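Local coordinates for protein chinitase A (Streptomyces coelicolor, PDB 3EBV) that is the glycosyl hydrolase family 18 domain of a larger protein and probably acts as an endochitinase, cleaving glycosidic bonds within chitin chains, at residues Val89-Ser94 with Thr98-Ser103; Leu146-Gln151 with Phe163-Asn168. All coordinates share one frame; numbering follows the deposited sequence.

Interaction 1 of 2, residues Val89-Ser94 with Thr98-Ser103; sequences VSVNSS and TNFANS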
ATOM      1  N   VAL A  89       3.566  -7.730  14.681  1.00 19.30           N
ATOM      2  CA  VAL A  89       2.552  -8.769  14.384  1.00 18.18           C
ATOM      3  C   VAL A  89       3.210  -9.992  13.712  1.00 18.59           C
ATOM      4  O   VAL A  89       4.038  -9.811  12.807  1.00 18.74           O
ATOM      5  CB  VAL A  89       1.438  -8.196  13.457  1.00 19.29           C
ATOM      6  CG1 VAL A  89       0.396  -9.279  13.081  1.00 16.19           C
ATOM      7  CG2 VAL A  89       0.731  -7.027  14.156  1.00 20.33           C
ATOM      8  N   SER A  90       2.877 -11.204  14.162  1.00 17.89           N
ATOM      9  CA  SER A  90       3.369 -12.464  13.532  1.00 18.47           C
ATOM     10  C   SER A  90       2.201 -13.373  13.200  1.00 17.92           C
ATOM     11  O   SER A  90       1.319 -13.596  14.036  1.00 18.13           O
ATOM     12  CB  SER A  90       4.354 -13.227  14.426  1.00 19.46           C
ATOM     13  OG  SER A  90       5.556 -12.473  14.592  1.00 24.51           O
ATOM     14  N   VAL A  91       2.190 -13.896  11.970  1.00 15.49           N
ATOM     15  CA  VAL A  91       1.130 -14.819  11.523  1.00 14.95           C
ATOM     16  C   VAL A  91       1.876 -16.049  10.988  1.00 15.12           C
ATOM     17  O   VAL A  91       2.306 -16.091   9.816  1.00 14.38           O
ATOM     18  CB  VAL A  91       0.186 -14.173  10.488  1.00 14.25           C
ATOM     19  CG1 VAL A  91      -0.893 -15.162  10.024  1.00 13.71           C
ATOM     20  CG2 VAL A  91      -0.498 -12.932  11.089  1.00 14.73           C
ATOM     21  N   ASN A  92       2.107 -17.009  11.880  1.00 15.24           N
ATOM     22  CA  ASN A  92       2.995 -18.123  11.580  1.00 15.76           C
ATOM     23  C   ASN A  92       2.488 -19.444  12.190  1.00 15.68           C
ATOM     24  O   ASN A  92       3.265 -20.354  12.456  1.00 16.77           O
ATOM     25  CB  ASN A  92       4.400 -17.804  12.066  1.00 15.72           C
ATOM     26  CG  ASN A  92       4.444 -17.476  13.544  1.00 19.93           C
ATOM     27  OD1 ASN A  92       3.474 -17.691  14.280  1.00 19.31           O
ATOM     28  ND2 ASN A  92       5.587 -16.930  13.992  1.00 23.94           N
ATOM     29  N   SER A  93       1.176 -19.542  12.380  1.00 14.87           N
ATOM     30  CA  SER A  93       0.563 -20.778  12.906  1.00 14.62           C
ATOM     31  C   SER A  93      -0.915 -20.703  12.556  1.00 14.19           C
ATOM     32  O   SER A  93      -1.427 -19.652  12.159  1.00 14.79           O
ATOM     33  CB  SER A  93       0.709 -20.842  14.421  1.00 15.19           C
ATOM     34  OG  SER A  93       0.016 -19.758  14.998  1.00 15.67           O
ATOM     35  N   SER A  94      -1.652 -21.817  12.722  1.00 14.46           N
ATOM     36  CA  SER A  94      -3.062 -21.775  12.525  1.00 13.92           C
ATOM     37  C   SER A  94      -3.766 -20.845  13.533  1.00 14.02           C
ATOM     38  O   SER A  94      -4.634 -20.069  13.171  1.00 15.24           O
ATOM     39  CB  SER A  94      -3.631 -23.199  12.634  1.00 14.02           C
ATOM     40  OG  SER A  94      -4.995 -23.176  12.360  1.00 15.32           O
ATOM     41  N   THR A  98      -5.980 -17.506  12.630  1.00 15.12           N
ATOM     42  CA  THR A  98      -7.351 -17.293  13.091  1.00 15.41           C
ATOM     43  C   THR A  98      -7.481 -16.015  13.941  1.00 14.07           C
ATOM     44  O   THR A  98      -8.427 -15.270  13.749  1.00 15.44           O
ATOM     45  CB  THR A  98      -7.829 -18.529  13.892  1.00 15.79           C
ATOM     46  OG1 THR A  98      -7.878 -19.622  12.982  1.00 18.20           O
ATOM     47  CG2 THR A  98      -9.203 -18.304  14.532  1.00 18.04           C
ATOM     48  N   ASN A  99      -6.500 -15.778  14.813  1.00 14.82           N
ATOM     49  CA  ASN A  99      -6.517 -14.541  15.634  1.00 14.88           C
ATOM     50  C   ASN A  99      -6.398 -13.294  14.759  1.00 15.03           C
ATOM     51  O   ASN A  99      -7.036 -12.273  15.010  1.00 14.84           O
ATOM     52  CB  ASN A  99      -5.405 -14.544  16.676  1.00 14.56           C
ATOM     53  CG  ASN A  99      -5.590 -15.634  17.732  1.00 15.58           C
ATOM     54  OD1 ASN A  99      -6.713 -16.139  17.904  1.00 20.79           O
ATOM     55  ND2 ASN A  99      -4.510 -16.041  18.358  1.00 16.15           N
ATOM     56  N   PHE A 100      -5.594 -13.391  13.696  1.00 14.46           N
ATOM     57  CA  PHE A 100      -5.470 -12.267  12.780  1.00 14.06           C
ATOM     58  C   PHE A 100      -6.782 -11.991  12.076  1.00 13.39           C
ATOM     59  O   PHE A 100      -7.268 -10.876  12.037  1.00 14.50           O
ATOM     60  CB  PHE A 100      -4.399 -12.612  11.724  1.00 13.03           C
ATOM     61  CG  PHE A 100      -4.107 -11.484  10.754  1.00 12.15           C
ATOM     62  CD1 PHE A 100      -3.208 -10.460  11.117  1.00 13.83           C
ATOM     63  CD2 PHE A 100      -4.721 -11.446   9.502  1.00 13.21           C
ATOM     64  CE1 PHE A 100      -2.918  -9.425  10.168  1.00 14.02           C
ATOM     65  CE2 PHE A 100      -4.426 -10.399   8.582  1.00 13.63           C
ATOM     66  CZ  PHE A 100      -3.551  -9.403   8.934  1.00 13.17           C
ATOM     67  N   ALA A 101      -7.384 -13.026  11.471  1.00 14.25           N
ATOM     68  CA  ALA A 101      -8.646 -12.838  10.764  1.00 14.30           C
ATOM     69  C   ALA A 101      -9.744 -12.300  11.690  1.00 15.32           C
ATOM     70  O   ALA A 101     -10.477 -11.382  11.323  1.00 16.55           O
ATOM     71  CB  ALA A 101      -9.117 -14.153  10.108  1.00 15.99           C
ATOM     72  N   ASN A 102      -9.855 -12.901  12.881  1.00 16.39           N
ATOM     73  CA  ASN A 102     -10.881 -12.452  13.843  1.00 17.53           C
ATOM     74  C   ASN A 102     -10.702 -10.993  14.256  1.00 16.04           C
ATOM     75  O   ASN A 102     -11.670 -10.214  14.276  1.00 16.91           O
ATOM     76  CB  ASN A 102     -10.868 -13.340  15.093  1.00 17.69           C
ATOM     77  CG  ASN A 102     -11.527 -14.701  14.855  1.00 19.86           C
ATOM     78  OD1 ASN A 102     -12.288 -14.869  13.915  1.00 22.21           O
ATOM     79  ND2 ASN A 102     -11.222 -15.668  15.721  1.00 21.24           N
ATOM     80  N   SER A 103      -9.465 -10.633  14.592  1.00 15.72           N
ATOM     81  CA  SER A 103      -9.206  -9.293  15.124  1.00 15.39           C
ATOM     82  C   SER A 103      -9.269  -8.231  14.031  1.00 15.59           C
ATOM     83  O   SER A 103      -9.806  -7.157  14.237  1.00 16.69           O
ATOM     84  CB  SER A 103      -7.904  -9.248  15.900  1.00 16.41           C
ATOM     85  OG  SER A 103      -6.803  -9.555  15.054  1.00 15.54           O
TER
HETATM   86  O   HOH W   1      -7.059 -22.058  13.855  1.00 20.94           O
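One water joins the side chains of Ser94 and Thr98, lying 2.8 Å from Ser94 OG and 2.7 Å from Thr98 OG1. Ser94 OG has a second partner in Gln131 NE2 on helix 126-140, which ties this first residue of helix 94-111 to its neighbour. Beside this bridge the backbones meet directly: Thr98 N donates to Ser94 O over 2.9 Å, nearly straight at 165°, an i to i+4 bond in the first turn of the helix. Ser93 occupies the N-cap, and its OG is hydrogen-bonded to Ser96 OG.

The apolar half lies on the buried side. Phe100 CB points toward the loop, and with CG anti to the backbone N (chi1 -176°) the ring runs on steeply across the direction of the valines, offering them its CD1 side. Val91 CG2 meets this ring obliquely, 3.7 Å from Phe100 CD1, and the two side chains cross at about a right angle. More loosely, Val89 CG1 approaches the ring edge near its plane, 4.3 Å from the same CD1 of Phe100. Val82 of strand 77-84 touches both Val89 and Phe100, while Ala132 of helix 126-140 touches Val91 and Phe100. The loop is thus folded back on the helix it leads into: hydroxyls and water hold its solvent-facing start, while two valines and one phenylalanine pack inside, closed in by strands and helix 126-140.

Interaction 2 of 2, residues Leu146-Gln151 with Phe163-Asn168; sequences LTMAPQ and FQTALN
Strand 145-148 and helix 161-168 come nearest each other, across the two segments, at the CA atoms of Met148 and Ala166, 8.0 Å apart. No hydrogen bond crosses between them; one long side chain spans the distance. Met148, present as selenomethionine, leaves the strand with CG anti to its carbonyl carbon and stays extended through chi2, which carries the selenium to the helix. There SE rests 4.0 Å from Ala166 CB and almost as near Ala166 CA. A bend at chi3 (91°) then turns the terminal methyl across the helix, toward Thr165, and CE ends 3.8 Å from Thr165 CG2, the side chains of Met148 and Thr165 crossing at roughly a right angle.

Thr165 meets the selenomethionine with its methyl, while its hydroxyl OG1 bonds to Gly161 O, one turn earlier in the helix. Ile118 of strand 115-120 touches Met148 and Val176 of strand 175-179 touches Ala166, so the contact is embedded in the apolar layer between sheet and helix. Strand, helix and the parallel neighbouring strand 175-179 form a beta-alpha-beta crossover, the repeating unit of the TIM barrel adopted by family 18 glycosidases.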
ATOM      1  N   LEU A 146      -8.189  -5.520  -0.398  1.00 11.38           N
ATOM      2  CA  LEU A 146      -7.024  -6.207   0.163  1.00 11.98           C
ATOM      3  C   LEU A 146      -5.807  -5.659  -0.589  1.00 11.49           C
ATOM      4  O   LEU A 146      -5.684  -5.864  -1.816  1.00 11.38           O
ATOM      5  CB  LEU A 146      -7.115  -7.739  -0.035  1.00 12.11           C
ATOM      6  CG  LEU A 146      -5.818  -8.501   0.321  1.00 13.57           C
ATOM      7  CD1 LEU A 146      -5.341  -8.291   1.758  1.00 14.23           C
ATOM      8  CD2 LEU A 146      -6.114 -10.002   0.015  1.00 14.39           C
ATOM      9  N   THR A 147      -4.945  -4.956   0.142  1.00  9.91           N
ATOM     10  CA  THR A 147      -3.703  -4.471  -0.476  1.00  9.81           C
ATOM     11  C   THR A 147      -2.515  -5.035   0.289  1.00 10.72           C
ATOM     12  O   THR A 147      -2.645  -5.490   1.420  1.00 10.89           O
ATOM     13  CB  THR A 147      -3.658  -2.893  -0.490  1.00 10.01           C
ATOM     14  OG1 THR A 147      -3.549  -2.392   0.855  1.00 10.72           O
ATOM     15  CG2 THR A 147      -4.908  -2.301  -1.129  1.00 10.39           C
HETATM   16  N   MSE A 148      -1.315  -4.959  -0.316  1.00  9.47           N
HETATM   17  CA  MSE A 148      -0.085  -5.381   0.352  1.00 10.08           C
HETATM   18  C   MSE A 148       0.983  -4.383  -0.031  1.00  9.45           C
HETATM   19  O   MSE A 148       0.944  -3.873  -1.165  1.00 10.81           O
HETATM   20  CB  MSE A 148       0.350  -6.771  -0.106  1.00  9.59           C
HETATM   21  CG  MSE A 148      -0.793  -7.812   0.042  1.00 10.71           C
HETATM   22 SE   MSE A 148      -0.160  -9.603  -0.501  1.00 18.42          SE
HETATM   23  CE  MSE A 148       0.441 -10.204   1.262  1.00 16.32           C
ATOM     24  N   ALA A 149       1.902  -4.139   0.900  1.00  9.99           N
ATOM     25  CA  ALA A 149       2.984  -3.161   0.680  1.00  9.60           C
ATOM     26  C   ALA A 149       4.339  -3.828   0.983  1.00 10.13           C
ATOM     27  O   ALA A 149       5.069  -3.456   1.908  1.00 10.47           O
ATOM     28  CB  ALA A 149       2.780  -1.912   1.571  1.00  9.82           C
ATOM     29  N   PRO A 150       4.710  -4.828   0.165  1.00  9.63           N
ATOM     30  CA  PRO A 150       6.024  -5.468   0.345  1.00  8.41           C
ATOM     31  C   PRO A 150       7.172  -4.476   0.176  1.00  8.67           C
ATOM     32  O   PRO A 150       7.006  -3.451  -0.496  1.00  9.54           O
ATOM     33  CB  PRO A 150       6.098  -6.451  -0.847  1.00  8.93           C
ATOM     34  CG  PRO A 150       5.086  -5.916  -1.869  1.00  9.33           C
ATOM     35  CD  PRO A 150       3.968  -5.326  -1.024  1.00 10.51           C
ATOM     36  N   GLN A 151       8.308  -4.821   0.784  1.00  8.65           N
ATOM     37  CA  GLN A 151       9.577  -4.179   0.448  1.00  9.16           C
ATOM     38  C   GLN A 151      10.140  -4.838  -0.812  1.00  9.96           C
ATOM     39  O   GLN A 151       9.695  -5.925  -1.250  1.00  9.80           O
ATOM     40  CB  GLN A 151      10.531  -4.317   1.633  1.00 10.53           C
ATOM     41  CG  GLN A 151      10.068  -3.475   2.815  1.00 11.73           C
ATOM     42  CD  GLN A 151      11.006  -3.630   3.974  1.00 15.94           C
ATOM     43  OE1 GLN A 151      11.983  -2.881   4.094  1.00 17.09           O
ATOM     44  NE2 GLN A 151      10.760  -4.635   4.810  1.00 14.99           N
ATOM     45  N   PHE A 163       5.207 -12.430  -2.447  1.00 10.20           N
ATOM     46  CA  PHE A 163       4.829 -12.728  -3.802  1.00  9.85           C
ATOM     47  C   PHE A 163       3.998 -14.036  -3.812  1.00  8.90           C
ATOM     48  O   PHE A 163       2.946 -14.084  -4.459  1.00 10.03           O
ATOM     49  CB  PHE A 163       6.088 -12.813  -4.700  1.00 10.75           C
ATOM     50  CG  PHE A 163       5.839 -12.467  -6.151  1.00 10.51           C
ATOM     51  CD1 PHE A 163       6.819 -11.744  -6.880  1.00 11.28           C
ATOM     52  CD2 PHE A 163       4.665 -12.824  -6.802  1.00 11.74           C
ATOM     53  CE1 PHE A 163       6.591 -11.433  -8.268  1.00 12.25           C
ATOM     54  CE2 PHE A 163       4.432 -12.513  -8.187  1.00 12.71           C
ATOM     55  CZ  PHE A 163       5.435 -11.812  -8.899  1.00 11.55           C
ATOM     56  N   GLN A 164       4.476 -15.045  -3.081  1.00 11.19           N
ATOM     57  CA  GLN A 164       3.753 -16.335  -3.034  1.00 11.35           C
ATOM     58  C   GLN A 164       2.351 -16.120  -2.461  1.00 10.37           C
ATOM     59  O   GLN A 164       1.383 -16.654  -2.975  1.00 11.63           O
ATOM     60  CB  GLN A 164       4.493 -17.327  -2.163  1.00 13.05           C
ATOM     61  CG  GLN A 164       3.878 -18.732  -2.215  1.00 16.52           C
ATOM     62  CD  GLN A 164       3.825 -19.301  -3.599  1.00 21.75           C
ATOM     63  OE1 GLN A 164       2.730 -19.384  -4.235  1.00 22.35           O
ATOM     64  NE2 GLN A 164       5.010 -19.685  -4.111  1.00 20.47           N
ATOM     65  N   THR A 165       2.271 -15.295  -1.406  1.00  9.70           N
ATOM     66  CA  THR A 165       0.975 -15.008  -0.774  1.00 10.47           C
ATOM     67  C   THR A 165       0.059 -14.317  -1.751  1.00 10.56           C
ATOM     68  O   THR A 165      -1.109 -14.687  -1.945  1.00 10.98           O
ATOM     69  CB  THR A 165       1.137 -14.193   0.516  1.00 11.16           C
ATOM     70  OG1 THR A 165       2.029 -14.878   1.399  1.00 10.75           O
ATOM     71  CG2 THR A 165      -0.240 -13.972   1.232  1.00 12.37           C
ATOM     72  N   ALA A 166       0.585 -13.257  -2.397  1.00  9.98           N
ATOM     73  CA  ALA A 166      -0.190 -12.511  -3.366  1.00 10.35           C
ATOM     74  C   ALA A 166      -0.776 -13.424  -4.469  1.00 10.45           C
ATOM     75  O   ALA A 166      -1.968 -13.331  -4.827  1.00 12.29           O
ATOM     76  CB  ALA A 166       0.700 -11.406  -3.970  1.00 10.24           C
ATOM     77  N   LEU A 167       0.064 -14.332  -5.002  1.00 10.57           N
ATOM     78  CA  LEU A 167      -0.411 -15.274  -6.015  1.00 11.65           C
ATOM     79  C   LEU A 167      -1.478 -16.223  -5.425  1.00 10.77           C
ATOM     80  O   LEU A 167      -2.493 -16.479  -6.098  1.00 12.25           O
ATOM     81  CB  LEU A 167       0.759 -16.069  -6.585  1.00 11.71           C
ATOM     82  CG  LEU A 167       1.702 -15.215  -7.476  1.00 13.16           C
ATOM     83  CD1 LEU A 167       2.979 -16.029  -7.696  1.00 14.31           C
ATOM     84  CD2 LEU A 167       0.998 -14.806  -8.798  1.00 13.50           C
ATOM     85  N   ASN A 168      -1.253 -16.673  -4.185  1.00 10.63           N
ATOM     86  CA  ASN A 168      -2.200 -17.643  -3.584  1.00 12.11           C
ATOM     87  C   ASN A 168      -3.561 -17.013  -3.447  1.00 12.99           C
ATOM     88  O   ASN A 168      -4.584 -17.707  -3.562  1.00 14.09           O
ATOM     89  CB  ASN A 168      -1.712 -18.055  -2.205  1.00 11.76           C
ATOM     90  CG  ASN A 168      -0.498 -18.974  -2.245  1.00 10.98           C
ATOM     91  OD1 ASN A 168      -0.095 -19.464  -3.333  1.00 12.23           O
ATOM     92  ND2 ASN A 168       0.085 -19.242  -1.071  1.00 10.63           N
TER

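Both contacts belong to the same TIM-barrel domain and follow one another in series, interaction 1 closing before interaction 2 opens. Their centres lie about 16 Å apart and their nearest atoms about 7 Å, without touching. Interaction 1 is more peripheral, its centre about 20 Å from that of the chain against about 10 Å for interaction 2. Helix 126-140 stands between them, packing against Val91 and Phe100 as well as Thr165, and Ile118 of strand 115-120 contacts Phe100 and Met148. The DxxDxDxE signature of family 18 runs from just before that strand to just past it, so both contacts pack outside a strand leading to the glutamate that is probably the catalytic acid, as in relatives.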